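Local coordinates for protein KLLA0E08119p (Kluyveromyces lactis, PDB 3VA7) that probably catalyses the biotin- and ATP-dependent carboxylation of urea to urea-1-carboxylate, the opening step of urea breakdown by the allophanate route, at residues I250-R255 against M331-D336; V324-T329 against L335-W340; N372-F377 against F471-C476; F857-C862 against V1000-R1005; N977-A982 against V1025-M1030. All blocks are in the same frame, centred on the assembly; numbering follows the deposited sequence.

Contact 1 of 5, residues I250-R255 against M331-D336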
# COMPACT_ATOMS: atom_id res chain seq x y z
N ILE A 250 -24.69 39.66 -20.83
CA ILE A 250 -24.01 40.42 -19.76
C ILE A 250 -22.58 39.94 -19.54
O ILE A 250 -22.32 38.72 -19.62
CB ILE A 250 -24.86 40.43 -18.48
CG1 ILE A 250 -24.13 41.11 -17.34
CG2 ILE A 250 -25.24 39.00 -18.08
CD1 ILE A 250 -25.11 41.57 -16.27
N ALA A 251 -21.63 40.86 -19.37
CA ALA A 251 -20.22 40.45 -19.21
C ALA A 251 -19.96 40.40 -17.72
O ALA A 251 -20.21 41.38 -16.97
CB ALA A 251 -19.28 41.36 -19.92
N ILE A 252 -19.52 39.23 -17.26
CA ILE A 252 -19.48 38.99 -15.84
C ILE A 252 -18.09 39.35 -15.30
O ILE A 252 -17.99 39.81 -14.17
CB ILE A 252 -19.99 37.55 -15.52
CG1 ILE A 252 -21.47 37.47 -15.94
CG2 ILE A 252 -19.78 37.16 -14.07
CD1 ILE A 252 -22.40 36.60 -15.08
N GLY A 253 -17.07 39.25 -16.16
CA GLY A 253 -15.70 39.61 -15.82
C GLY A 253 -14.72 39.00 -16.81
O GLY A 253 -15.11 38.29 -17.76
N GLU A 254 -13.43 39.27 -16.60
CA GLU A 254 -12.40 38.72 -17.48
C GLU A 254 -11.39 37.93 -16.68
O GLU A 254 -11.15 38.18 -15.48
CB GLU A 254 -11.68 39.82 -18.28
CG GLU A 254 -10.49 40.45 -17.57
CD GLU A 254 -10.91 41.34 -16.41
OE1 GLU A 254 -12.14 41.51 -16.16
OE2 GLU A 254 -10.00 41.89 -15.76
N ARG A 255 -10.78 36.98 -17.37
CA ARG A 255 -9.83 36.10 -16.74
C ARG A 255 -8.67 36.10 -17.67
O ARG A 255 -8.84 36.16 -18.89
CB ARG A 255 -10.39 34.68 -16.60
CG ARG A 255 -11.66 34.62 -15.79
CD ARG A 255 -12.22 33.21 -15.64
NE ARG A 255 -12.77 32.64 -16.86
CZ ARG A 255 -14.06 32.38 -17.07
NH1 ARG A 255 -14.98 32.63 -16.12
NH2 ARG A 255 -14.45 31.85 -18.23
N MET A 331 -15.50 33.65 -7.36
CA MET A 331 -14.96 34.06 -6.10
C MET A 331 -15.12 35.56 -6.09
O MET A 331 -15.59 36.13 -5.09
CB MET A 331 -13.47 33.67 -5.93
CG MET A 331 -13.18 32.20 -5.73
SD MET A 331 -13.46 31.66 -4.02
CE MET A 331 -15.13 31.04 -4.34
N VAL A 332 -14.72 36.21 -7.19
CA VAL A 332 -14.71 37.68 -7.15
C VAL A 332 -16.09 38.38 -7.24
O VAL A 332 -16.21 39.56 -6.88
CB VAL A 332 -13.70 38.30 -8.09
CG1 VAL A 332 -12.37 37.64 -7.86
CG2 VAL A 332 -14.14 38.14 -9.54
N THR A 333 -17.14 37.64 -7.61
CA THR A 333 -18.48 38.23 -7.81
C THR A 333 -19.51 37.67 -6.81
O THR A 333 -20.49 38.31 -6.48
CB THR A 333 -18.93 37.98 -9.28
OG1 THR A 333 -19.09 36.58 -9.52
CG2 THR A 333 -17.85 38.47 -10.27
N GLY A 334 -19.24 36.46 -6.28
CA GLY A 334 -20.12 35.77 -5.36
C GLY A 334 -21.28 35.13 -6.10
O GLY A 334 -22.29 34.79 -5.48
N LEU A 335 -21.17 35.02 -7.43
CA LEU A 335 -22.23 34.40 -8.22
C LEU A 335 -22.02 32.92 -8.33
O LEU A 335 -20.90 32.46 -8.42
CB LEU A 335 -22.28 34.98 -9.64
CG LEU A 335 -22.63 36.48 -9.72
CD1 LEU A 335 -22.73 36.87 -11.19
CD2 LEU A 335 -23.87 36.84 -8.95
N ASP A 336 -23.09 32.17 -8.32
CA ASP A 336 -22.98 30.79 -8.64
C ASP A 336 -23.44 30.69 -10.12
O ASP A 336 -24.65 30.73 -10.42
CB ASP A 336 -23.83 29.97 -7.68
CG ASP A 336 -23.88 28.48 -8.02
OD1 ASP A 336 -24.31 27.71 -7.12
OD2 ASP A 336 -23.52 28.06 -9.17

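Contact 2 of 5, residues V324-T329 against L335-W340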
# COMPACT_ATOMS: atom_id res chain seq x y z
N VAL A 324 -13.70 25.27 -17.45
CA VAL A 324 -12.98 24.77 -16.29
C VAL A 324 -12.62 25.89 -15.27
O VAL A 324 -12.96 25.78 -14.10
CB VAL A 324 -11.73 23.90 -16.65
CG1 VAL A 324 -11.03 23.37 -15.34
CG2 VAL A 324 -12.07 22.70 -17.63
N GLU A 325 -12.05 27.00 -15.73
CA GLU A 325 -11.65 28.11 -14.83
C GLU A 325 -12.74 28.97 -14.24
O GLU A 325 -12.40 29.98 -13.57
CB GLU A 325 -10.60 29.05 -15.48
CG GLU A 325 -11.02 29.64 -16.79
CD GLU A 325 -10.66 28.78 -18.01
OE1 GLU A 325 -10.66 27.53 -17.91
OE2 GLU A 325 -10.35 29.35 -19.08
N HIS A 326 -14.00 28.64 -14.49
CA HIS A 326 -15.12 29.50 -14.06
C HIS A 326 -15.12 29.83 -12.56
O HIS A 326 -15.67 30.87 -12.16
CB HIS A 326 -16.50 28.89 -14.45
CG HIS A 326 -16.96 27.79 -13.53
ND1 HIS A 326 -16.49 26.50 -13.64
CD2 HIS A 326 -17.81 27.80 -12.47
CE1 HIS A 326 -17.03 25.75 -12.69
NE2 HIS A 326 -17.83 26.51 -11.96
N PRO A 327 -14.56 28.95 -11.71
CA PRO A 327 -14.62 29.33 -10.28
C PRO A 327 -13.90 30.60 -9.87
O PRO A 327 -14.32 31.20 -8.89
CB PRO A 327 -13.99 28.14 -9.57
CG PRO A 327 -14.16 26.93 -10.54
CD PRO A 327 -14.04 27.58 -11.91
N ILE A 328 -12.89 31.07 -10.58
CA ILE A 328 -12.26 32.31 -10.09
C ILE A 328 -13.21 33.51 -10.19
O ILE A 328 -13.30 34.37 -9.27
CB ILE A 328 -10.88 32.59 -10.70
CG1 ILE A 328 -10.94 32.74 -12.21
CG2 ILE A 328 -9.91 31.49 -10.32
CD1 ILE A 328 -9.67 33.21 -12.79
N THR A 329 -13.95 33.54 -11.31
CA THR A 329 -15.03 34.49 -11.54
C THR A 329 -16.05 34.44 -10.39
O THR A 329 -16.51 35.50 -9.87
CB THR A 329 -15.69 34.21 -12.93
OG1 THR A 329 -14.70 34.34 -13.96
CG2 THR A 329 -16.80 35.16 -13.22
N LEU A 335 -21.17 35.02 -7.43
CA LEU A 335 -22.23 34.40 -8.22
C LEU A 335 -22.02 32.92 -8.33
O LEU A 335 -20.90 32.46 -8.42
CB LEU A 335 -22.28 34.98 -9.64
CG LEU A 335 -22.63 36.48 -9.72
CD1 LEU A 335 -22.73 36.87 -11.19
CD2 LEU A 335 -23.87 36.84 -8.95
N ASP A 336 -23.09 32.17 -8.32
CA ASP A 336 -22.98 30.79 -8.64
C ASP A 336 -23.44 30.69 -10.12
O ASP A 336 -24.65 30.73 -10.42
CB ASP A 336 -23.83 29.97 -7.68
CG ASP A 336 -23.88 28.48 -8.02
OD1 ASP A 336 -24.31 27.71 -7.12
OD2 ASP A 336 -23.52 28.06 -9.17
N LEU A 337 -22.46 30.55 -11.02
CA LEU A 337 -22.71 30.47 -12.47
C LEU A 337 -23.59 29.28 -12.92
O LEU A 337 -24.50 29.47 -13.72
CB LEU A 337 -21.38 30.47 -13.21
CG LEU A 337 -20.59 31.78 -13.05
CD1 LEU A 337 -19.37 31.61 -13.93
CD2 LEU A 337 -21.42 33.12 -13.43
N VAL A 338 -23.36 28.08 -12.41
CA VAL A 338 -24.30 26.96 -12.61
C VAL A 338 -25.72 27.33 -12.21
O VAL A 338 -26.65 26.97 -12.89
CB VAL A 338 -23.82 25.63 -11.92
CG1 VAL A 338 -24.94 24.54 -11.84
CG2 VAL A 338 -22.57 25.08 -12.61
N GLU A 339 -25.91 28.05 -11.11
CA GLU A 339 -27.28 28.40 -10.67
C GLU A 339 -27.93 29.25 -11.77
O GLU A 339 -29.03 28.94 -12.24
CB GLU A 339 -27.28 29.20 -9.37
CG GLU A 339 -28.70 29.63 -8.94
CD GLU A 339 -28.75 30.44 -7.65
OE1 GLU A 339 -29.85 30.96 -7.32
OE2 GLU A 339 -27.71 30.59 -6.99
N TRP A 340 -27.22 30.32 -12.17
CA TRP A 340 -27.60 31.16 -13.28
C TRP A 340 -27.93 30.36 -14.53
O TRP A 340 -29.01 30.51 -15.07
CB TRP A 340 -26.50 32.15 -13.55
CG TRP A 340 -26.62 33.37 -12.75
CD1 TRP A 340 -26.71 33.47 -11.36
CD2 TRP A 340 -26.69 34.72 -13.25
NE1 TRP A 340 -26.85 34.81 -10.99
CE2 TRP A 340 -26.82 35.59 -12.12
CE3 TRP A 340 -26.66 35.28 -14.55
CZ2 TRP A 340 -26.90 36.98 -12.26
CZ3 TRP A 340 -26.71 36.64 -14.69
CH2 TRP A 340 -26.85 37.49 -13.56

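Contact 3 of 5, residues N372-F377 against F471-C476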
# COMPACT_ATOMS: atom_id res chain seq x y z
N ASN A 372 3.15 13.42 -14.63
CA ASN A 372 4.56 13.56 -14.29
C ASN A 372 5.31 14.70 -15.01
O ASN A 372 5.70 14.56 -16.17
CB ASN A 372 5.25 12.20 -14.47
CG ASN A 372 6.62 12.20 -13.89
OD1 ASN A 372 7.08 13.21 -13.39
ND2 ASN A 372 7.28 11.07 -13.94
N PRO A 373 5.52 15.84 -14.35
CA PRO A 373 6.28 16.90 -15.03
C PRO A 373 7.71 16.55 -15.48
O PRO A 373 8.22 17.12 -16.46
CB PRO A 373 6.30 18.01 -14.00
CG PRO A 373 4.99 17.85 -13.33
CD PRO A 373 4.83 16.36 -13.16
N VAL A 374 8.34 15.58 -14.80
CA VAL A 374 9.72 15.15 -15.09
C VAL A 374 9.81 14.23 -16.31
O VAL A 374 10.82 14.24 -17.04
CB VAL A 374 10.36 14.47 -13.86
CG1 VAL A 374 11.71 13.85 -14.20
CG2 VAL A 374 10.49 15.45 -12.69
N LYS A 375 8.76 13.45 -16.55
CA LYS A 375 8.69 12.63 -17.76
C LYS A 375 7.59 13.09 -18.73
O LYS A 375 6.71 12.31 -19.09
CB LYS A 375 8.55 11.13 -17.43
CG LYS A 375 9.73 10.50 -16.58
CD LYS A 375 11.16 10.96 -17.03
CE LYS A 375 11.76 10.05 -18.13
NZ LYS A 375 11.59 8.61 -17.74
N ASP A 376 7.64 14.35 -19.15
CA ASP A 376 6.81 14.81 -20.28
C ASP A 376 5.30 14.91 -20.00
O ASP A 376 4.47 14.81 -20.92
CB ASP A 376 7.01 13.88 -21.51
CG ASP A 376 8.39 14.02 -22.15
OD1 ASP A 376 8.71 15.12 -22.66
OD2 ASP A 376 9.15 13.03 -22.14
N PHE A 377 4.93 15.09 -18.73
CA PHE A 377 3.52 15.24 -18.37
C PHE A 377 2.69 14.02 -18.81
O PHE A 377 1.55 14.12 -19.26
CB PHE A 377 2.98 16.57 -18.88
CG PHE A 377 3.80 17.74 -18.44
CD1 PHE A 377 4.93 18.13 -19.18
CD2 PHE A 377 3.48 18.42 -17.27
CE1 PHE A 377 5.73 19.19 -18.78
CE2 PHE A 377 4.26 19.49 -16.84
CZ PHE A 377 5.40 19.88 -17.60
N PHE A 471 9.90 27.20 -19.45
CA PHE A 471 9.98 27.43 -18.02
C PHE A 471 10.99 26.47 -17.43
O PHE A 471 10.94 25.24 -17.67
CB PHE A 471 8.62 27.28 -17.36
CG PHE A 471 8.64 27.52 -15.88
CD1 PHE A 471 8.59 28.81 -15.37
CD2 PHE A 471 8.69 26.44 -15.00
CE1 PHE A 471 8.60 29.04 -14.00
CE2 PHE A 471 8.71 26.66 -13.63
CZ PHE A 471 8.67 27.97 -13.13
N ASP A 472 11.92 27.04 -16.66
CA ASP A 472 12.98 26.23 -16.06
C ASP A 472 12.44 25.49 -14.84
O ASP A 472 12.36 26.08 -13.72
CB ASP A 472 14.25 27.05 -15.73
CG ASP A 472 15.53 26.21 -15.82
OD1 ASP A 472 16.61 26.69 -15.37
OD2 ASP A 472 15.46 25.06 -16.34
N TYR A 473 12.06 24.22 -15.05
CA TYR A 473 11.58 23.40 -13.94
C TYR A 473 12.60 22.36 -13.49
O TYR A 473 12.91 21.40 -14.24
CB TYR A 473 10.20 22.73 -14.23
CG TYR A 473 9.79 21.75 -13.13
CD1 TYR A 473 9.60 22.16 -11.82
CD2 TYR A 473 9.62 20.39 -13.42
CE1 TYR A 473 9.27 21.26 -10.82
CE2 TYR A 473 9.27 19.48 -12.42
CZ TYR A 473 9.10 19.92 -11.12
OH TYR A 473 8.76 19.01 -10.13
N LYS A 474 13.10 22.56 -12.25
CA LYS A 474 14.01 21.58 -11.59
C LYS A 474 13.49 21.02 -10.25
O LYS A 474 13.45 21.74 -9.25
CB LYS A 474 15.48 22.07 -11.47
CG LYS A 474 15.70 23.46 -10.79
CD LYS A 474 15.68 24.63 -11.81
CE LYS A 474 16.25 25.96 -11.25
NZ LYS A 474 15.86 27.13 -12.14
N PRO A 475 13.10 19.73 -10.25
CA PRO A 475 12.72 18.96 -9.07
C PRO A 475 13.87 18.80 -8.09
O PRO A 475 14.96 18.32 -8.48
CB PRO A 475 12.35 17.59 -9.64
CG PRO A 475 13.00 17.54 -10.95
CD PRO A 475 13.01 18.93 -11.47
N CYS A 476 13.64 19.18 -6.84
CA CYS A 476 14.62 18.91 -5.82
C CYS A 476 14.51 17.42 -5.43
O CYS A 476 13.87 17.06 -4.43
CB CYS A 476 14.43 19.83 -4.62
SG CYS A 476 15.60 19.46 -3.26

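Contact 4 of 5, residues F857-C862 against V1000-R1005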
# COMPACT_ATOMS: atom_id res chain seq x y z
N PHE A 857 -6.13 -25.89 24.73
CA PHE A 857 -6.87 -24.69 24.61
C PHE A 857 -7.90 -24.75 25.72
O PHE A 857 -8.36 -25.85 26.08
CB PHE A 857 -7.55 -24.56 23.26
CG PHE A 857 -8.65 -23.57 23.27
CD1 PHE A 857 -8.37 -22.22 23.15
CD2 PHE A 857 -9.97 -23.98 23.44
CE1 PHE A 857 -9.39 -21.29 23.16
CE2 PHE A 857 -11.03 -23.05 23.49
CZ PHE A 857 -10.74 -21.69 23.36
N ASP A 858 -8.24 -23.56 26.22
CA ASP A 858 -9.20 -23.33 27.27
C ASP A 858 -9.55 -21.84 27.15
O ASP A 858 -8.68 -20.99 27.35
CB ASP A 858 -8.55 -23.65 28.63
CG ASP A 858 -9.46 -23.37 29.81
OD1 ASP A 858 -9.21 -23.91 30.92
OD2 ASP A 858 -10.42 -22.58 29.65
N LEU A 859 -10.79 -21.51 26.80
CA LEU A 859 -11.21 -20.11 26.72
C LEU A 859 -10.85 -19.24 27.93
O LEU A 859 -10.55 -18.05 27.75
CB LEU A 859 -12.71 -20.00 26.54
CG LEU A 859 -13.32 -19.47 25.24
CD1 LEU A 859 -14.80 -19.29 25.43
CD2 LEU A 859 -12.69 -18.18 24.79
N ASN A 860 -10.88 -19.81 29.14
CA ASN A 860 -10.61 -19.00 30.33
C ASN A 860 -9.23 -18.34 30.31
O ASN A 860 -9.08 -17.13 30.63
CB ASN A 860 -10.80 -19.82 31.60
CG ASN A 860 -12.27 -19.92 32.00
OD1 ASN A 860 -13.04 -18.95 31.91
ND2 ASN A 860 -12.66 -21.11 32.40
N ILE A 861 -8.23 -19.13 29.93
CA ILE A 861 -6.89 -18.65 29.70
C ILE A 861 -6.82 -17.41 28.74
O ILE A 861 -5.96 -16.53 28.88
CB ILE A 861 -6.04 -19.85 29.26
CG1 ILE A 861 -5.71 -20.69 30.51
CG2 ILE A 861 -4.83 -19.43 28.52
CD1 ILE A 861 -4.95 -22.03 30.22
N CYS A 862 -7.75 -17.30 27.81
CA CYS A 862 -7.75 -16.15 26.93
C CYS A 862 -8.17 -14.95 27.71
O CYS A 862 -7.65 -13.86 27.50
CB CYS A 862 -8.72 -16.32 25.71
SG CYS A 862 -8.36 -17.81 24.76
N VAL A 1000 -11.10 -19.85 16.76
CA VAL A 1000 -11.40 -21.22 17.17
C VAL A 1000 -12.90 -21.42 17.28
O VAL A 1000 -13.61 -20.54 17.76
CB VAL A 1000 -10.78 -21.55 18.53
CG1 VAL A 1000 -11.40 -20.72 19.65
CG2 VAL A 1000 -10.88 -23.03 18.82
N PRO A 1001 -13.40 -22.55 16.77
CA PRO A 1001 -14.85 -22.59 16.82
C PRO A 1001 -15.33 -22.61 18.28
O PRO A 1001 -14.66 -23.18 19.15
CB PRO A 1001 -15.18 -23.90 16.09
CG PRO A 1001 -14.02 -24.16 15.27
CD PRO A 1001 -12.84 -23.70 16.04
N LEU A 1002 -16.45 -21.94 18.55
CA LEU A 1002 -17.01 -21.85 19.91
C LEU A 1002 -17.68 -23.16 20.25
O LEU A 1002 -17.76 -23.53 21.42
CB LEU A 1002 -17.97 -20.65 20.04
CG LEU A 1002 -17.21 -19.31 20.18
CD1 LEU A 1002 -18.10 -18.10 19.96
CD2 LEU A 1002 -16.51 -19.22 21.55
N ASP A 1003 -18.09 -23.89 19.21
CA ASP A 1003 -18.63 -25.23 19.36
C ASP A 1003 -17.50 -26.26 19.33
O ASP A 1003 -16.82 -26.38 18.34
CB ASP A 1003 -19.67 -25.51 18.25
CG ASP A 1003 -20.53 -26.75 18.53
OD1 ASP A 1003 -21.72 -26.74 18.05
OD2 ASP A 1003 -20.06 -27.74 19.18
N PRO A 1004 -17.29 -27.00 20.44
CA PRO A 1004 -16.19 -27.97 20.47
C PRO A 1004 -16.29 -29.09 19.44
O PRO A 1004 -15.24 -29.67 19.05
CB PRO A 1004 -16.26 -28.53 21.90
CG PRO A 1004 -16.82 -27.37 22.69
CD PRO A 1004 -17.92 -26.89 21.77
N ARG A 1005 -17.51 -29.38 19.00
CA ARG A 1005 -17.75 -30.36 17.91
C ARG A 1005 -17.38 -29.75 16.56
O ARG A 1005 -17.65 -30.36 15.52
CB ARG A 1005 -19.26 -30.77 17.86
CG ARG A 1005 -19.81 -31.18 19.22
CD ARG A 1005 -21.33 -31.18 19.32
NE ARG A 1005 -21.95 -29.85 19.43
CZ ARG A 1005 -23.25 -29.67 19.71
NH1 ARG A 1005 -24.05 -30.73 19.92
NH2 ARG A 1005 -23.78 -28.45 19.77

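Contact 5 of 5, residues N977-A982 against V1025-M1030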
# COMPACT_ATOMS: atom_id res chain seq x y z
N ASN A 977 -19.90 -27.67 5.64
CA ASN A 977 -20.98 -27.31 6.52
C ASN A 977 -20.51 -26.65 7.78
O ASN A 977 -21.18 -25.71 8.25
CB ASN A 977 -21.83 -28.51 6.94
CG ASN A 977 -22.68 -29.08 5.82
OD1 ASN A 977 -23.04 -28.38 4.83
ND2 ASN A 977 -23.04 -30.39 5.96
N MET A 978 -19.38 -27.11 8.35
CA MET A 978 -18.96 -26.48 9.57
C MET A 978 -18.45 -25.09 9.31
O MET A 978 -18.79 -24.18 10.06
CB MET A 978 -18.05 -27.31 10.44
CG MET A 978 -16.66 -27.18 10.18
SD MET A 978 -15.84 -25.74 10.88
CE MET A 978 -14.18 -26.31 10.52
N LEU A 979 -17.74 -24.89 8.20
CA LEU A 979 -17.32 -23.55 7.89
C LEU A 979 -18.47 -22.55 7.82
O LEU A 979 -18.30 -21.35 8.12
CB LEU A 979 -16.55 -23.54 6.60
CG LEU A 979 -15.23 -24.29 6.74
CD1 LEU A 979 -14.82 -24.74 5.39
CD2 LEU A 979 -14.21 -23.33 7.35
N TYR A 980 -19.66 -23.04 7.47
CA TYR A 980 -20.82 -22.14 7.36
C TYR A 980 -21.75 -22.23 8.57
O TYR A 980 -22.83 -21.66 8.56
CB TYR A 980 -21.61 -22.43 6.07
CG TYR A 980 -20.89 -22.11 4.80
CD1 TYR A 980 -20.47 -20.81 4.54
CD2 TYR A 980 -20.63 -23.08 3.84
CE1 TYR A 980 -19.85 -20.49 3.38
CE2 TYR A 980 -20.01 -22.76 2.66
CZ TYR A 980 -19.61 -21.44 2.42
OH TYR A 980 -18.95 -21.03 1.24
N SER A 981 -21.37 -22.98 9.60
CA SER A 981 -22.20 -22.91 10.83
C SER A 981 -21.42 -22.60 12.13
O SER A 981 -22.01 -22.36 13.15
CB SER A 981 -23.10 -24.16 10.98
OG SER A 981 -22.33 -25.31 10.88
N ALA A 982 -20.10 -22.63 12.06
CA ALA A 982 -19.25 -22.45 13.22
C ALA A 982 -19.25 -20.96 13.63
O ALA A 982 -19.57 -20.07 12.84
CB ALA A 982 -17.83 -22.96 12.94
N VAL A 1025 -9.20 -18.48 3.36
CA VAL A 1025 -9.50 -18.93 4.68
C VAL A 1025 -8.79 -20.25 4.94
O VAL A 1025 -8.82 -21.19 4.06
CB VAL A 1025 -11.00 -19.09 4.84
CG1 VAL A 1025 -11.40 -19.87 6.12
CG2 VAL A 1025 -11.69 -17.68 4.76
N GLY A 1026 -8.15 -20.36 6.11
CA GLY A 1026 -7.46 -21.57 6.43
C GLY A 1026 -7.88 -22.29 7.69
O GLY A 1026 -8.56 -21.72 8.58
N ILE A 1027 -7.45 -23.56 7.78
CA ILE A 1027 -7.69 -24.37 8.95
C ILE A 1027 -6.40 -25.04 9.28
O ILE A 1027 -5.83 -25.76 8.47
CB ILE A 1027 -8.85 -25.38 8.81
CG1 ILE A 1027 -10.13 -24.66 8.35
CG2 ILE A 1027 -9.12 -26.12 10.12
CD1 ILE A 1027 -10.99 -24.09 9.49
N GLY A 1028 -5.91 -24.74 10.49
CA GLY A 1028 -4.62 -25.24 10.97
C GLY A 1028 -4.87 -25.94 12.27
O GLY A 1028 -5.16 -25.29 13.31
N GLY A 1029 -4.77 -27.27 12.22
CA GLY A 1029 -5.24 -28.09 13.35
C GLY A 1029 -6.69 -27.71 13.56
O GLY A 1029 -7.49 -27.76 12.62
N MET A 1030 -7.05 -27.28 14.76
CA MET A 1030 -8.46 -26.83 14.96
C MET A 1030 -8.72 -25.33 14.74
O MET A 1030 -9.86 -24.87 14.89
CB MET A 1030 -8.95 -27.24 16.33
CG MET A 1030 -8.78 -26.20 17.39
SD MET A 1030 -8.73 -26.98 19.02
CE MET A 1030 -8.80 -25.56 20.13

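Contact 1 of 5, residues I250-R255 against M331-D336
Ile-252 meets Leu-335 through methyl groups: Leu-335 CD1 lies 3.9 Å from Ile-252 CD1 and 4.1 Å from Ile-252 CG2, so one leucine methyl faces both ends of the branched isoleucine side chain. The two side chains run at a slant to one another. A second touch is lighter, Thr-333 CG2 standing 4.1 Å from Ile-252 O over the strand backbone. The torsions of Thr-333 divide its labour: with chi1 at 64°, OG1 turns back to its own chain while CG2 is left facing the strand. OG1 bonds to Thr-329 O one helical turn earlier and accepts a weak bond from Leu-335 N (3.3 Å). That second bond spans Gly-334, whose positive phi takes the chain out of helix 326-333, and it may help to set the position from which Leu-335 reaches the isoleucine. Ile-252 is itself held in the sheet by backbone bonds to Gln-240 of strand 235-244. The outcome is a helix end and the turn beyond it packed on a strand of an antiparallel sheet, within the ATP-grasp part of the biotin carboxylase domain.

Contact 2 of 5, residues V324-T329 against L335-W340
Torsions place Leu-337 CD1 against His-326. Leu-337 has CG opposite its carbonyl carbon (chi1 -64°) and a nearly extended second torsion, which carries CD1 out from the start of helix 337-345. In His-326, a chi1 of 79° sets the ring between the backbone N and the carbonyl carbon, and the leucine methyl meets both CB and the ring edge. Leu-337 CD1 lies 4.0 Å from His-326 CB, near the plane of the imidazole, and 4.2 Å from His-326 O. The same methyl also approaches Thr-329 CG2 at 4.4 Å, one turn further along helix 326-333. Pro-327 CD lies over one face of the imidazole, toward the rim, and ND1 is bonded to Gln-323 O, which probably helps to fix the rotation of the ring. Leu-337 is positioned in turn by the start of its helix, where Asp-336 is the N-cap: its OD2 accepts from Glu-339 N at 3.1 Å, from well above the carboxylate plane. Arg-45 and Arg-52 form salt bridges to that carboxylate and would balance its charge. The contact thus joins two consecutive helices across a short turn. Helix 326-333 rests on strands 249-261 and 362-372, whereas Val-338 of the second helix packs against helix 40-53.

Contact 3 of 5, residues N372-F377 against F471-C476
An Asx turn shapes one side of this contact: Asn-372 OD1 accepts from Val-374 N at 3.0 Å, with the donor above the carbonyl plane. Together with a backbone bond from Phe-377 N to Asn-372 O (2.7 Å), it helps to curl the loop that presents Pro-373 and Val-374 to Tyr-473 and Pro-475. Pro-373 CB comes obliquely to the tyrosine ring, 3.7 Å from Tyr-473 CE2. Val-374 works through a single methyl, CG2, which lies 3.7 Å from Pro-475 CG and 4.2 Å from Tyr-473 CE2. The tyrosine ring is reached from its own segment as well, Pro-475 CD sitting 3.9 Å above one face toward the rim. Its hydroxyl is anchored by a hydrogen bond to Asp-447, and its ring meets Tyr-448 edge-to-face. The 372-377 loop connects strands 362-372 and 378-383 of the biotin carboxylase domain, while 471-476 leads into strand 477-480. Val-374 touches Val-626 and Pro-475 touches Phe-628, both of strand 626-628, and helix 446-454 flanks Pro-373 and Tyr-473.

Contact 4 of 5, residues F857-C862 against V1000-R1005
Phe-857 and Val-1000 reach for each other from opposite directions. Val-1000 CG1 comes obliquely to the far end of the phenyl ring, 3.9 Å from Phe-857 CZ and 4.1 Å from Phe-857 CE1. The phenylalanine extends there because CG is anti to the backbone N (chi1 162°), and Leu-859 N lies over one face of its ring, toward the rim. A second apolar touch joins Leu-859 CD1 to Leu-1002 CD2 at 4.2 Å. These pairs lay the start of helix 859-875 and the residues leading into it against the end of strand 997-1001 and the turn after it, within subdomains C and D of the carboxyltransferase, where Leu-987 of the adjacent strand 984-989 packs on both Phe-857 and Val-1000. Asp-858 caps the helix, its OD2 accepting from Asn-860 N at 2.9 Å. Past the strand, Asp-1003 forms an Asx turn with Arg-1005 N, and Arg-1005 grips the same carboxylate side-on: NE lies 2.8 Å from Asp-1003 OD2 on its syn lone pair, and NH2 bonds to OD1.

Contact 5 of 5, residues N977-A982 against V1025-M1030
Helix 972-979 packs here on strand 1024-1028 of the mixed sheet in carboxyltransferase subdomains C and D, with Ile-1027 meeting Met-978 and Leu-979. Both close touches are made by one methyl of the isoleucine. Ile-1027 CD1 lies 3.9 Å from Leu-979 CD2 and 4.0 Å from Met-978 CE, touching two successive residues at the end of the helix. The approaches differ. Methionine and isoleucine reach toward each other, tip to tip, whereas leucine and isoleucine slide past one another in opposite directions. The methionine chain is bent (chi1 89° and chi2 81°) before the sulfur, which sends CE to the strand. The helix is closed just beyond by polar bonds that leave the packing surface alone. Met-978 O accepts from Ser-981 N at 2.9 Å and from Ala-982 N at 2.8 Å, while Ser-981 OG donates to Asn-977 O, also at 2.9 Å, from above the carbonyl plane. Val-1047 of the neighbouring strand 1045-1049 touches both Leu-979 and Ile-1027 and continues the apolar layer between helix and sheet. Since the meeting groups are methyls of buried residues, helix and strand are held across this contact by shape and burial of apolar surface, and the polar bonds lie at the end of the helix, among backbone and serine atoms.

In the fold
The contacts fall into two groups on different domains. Contacts 1 and 2 share Leu-335 and Asp-336, with centres 7 Å apart; Arg-255 NH1 of contact 1 probably bonds to Thr-329 OG1 of contact 2 at 2.8 Å. Contact 3 lies in the same biotin carboxylation region, but its nearest atoms are about 15 Å from contact 2. In the carboxyltransferase, contacts 4 and 5 have centres 14 Å apart and reach one sheet; Met-1030 CE of contact 5 lies 3.5 Å from both Phe-857 CB and Val-1000 CG2 of contact 4. The Ile-1027 side chain is about 10 Å from the bound urea and about 13 Å from the biotinyl group; that of Val-1000 is about 13 Å from the urea. Contacts 1 and 4 are 70 Å apart between centres.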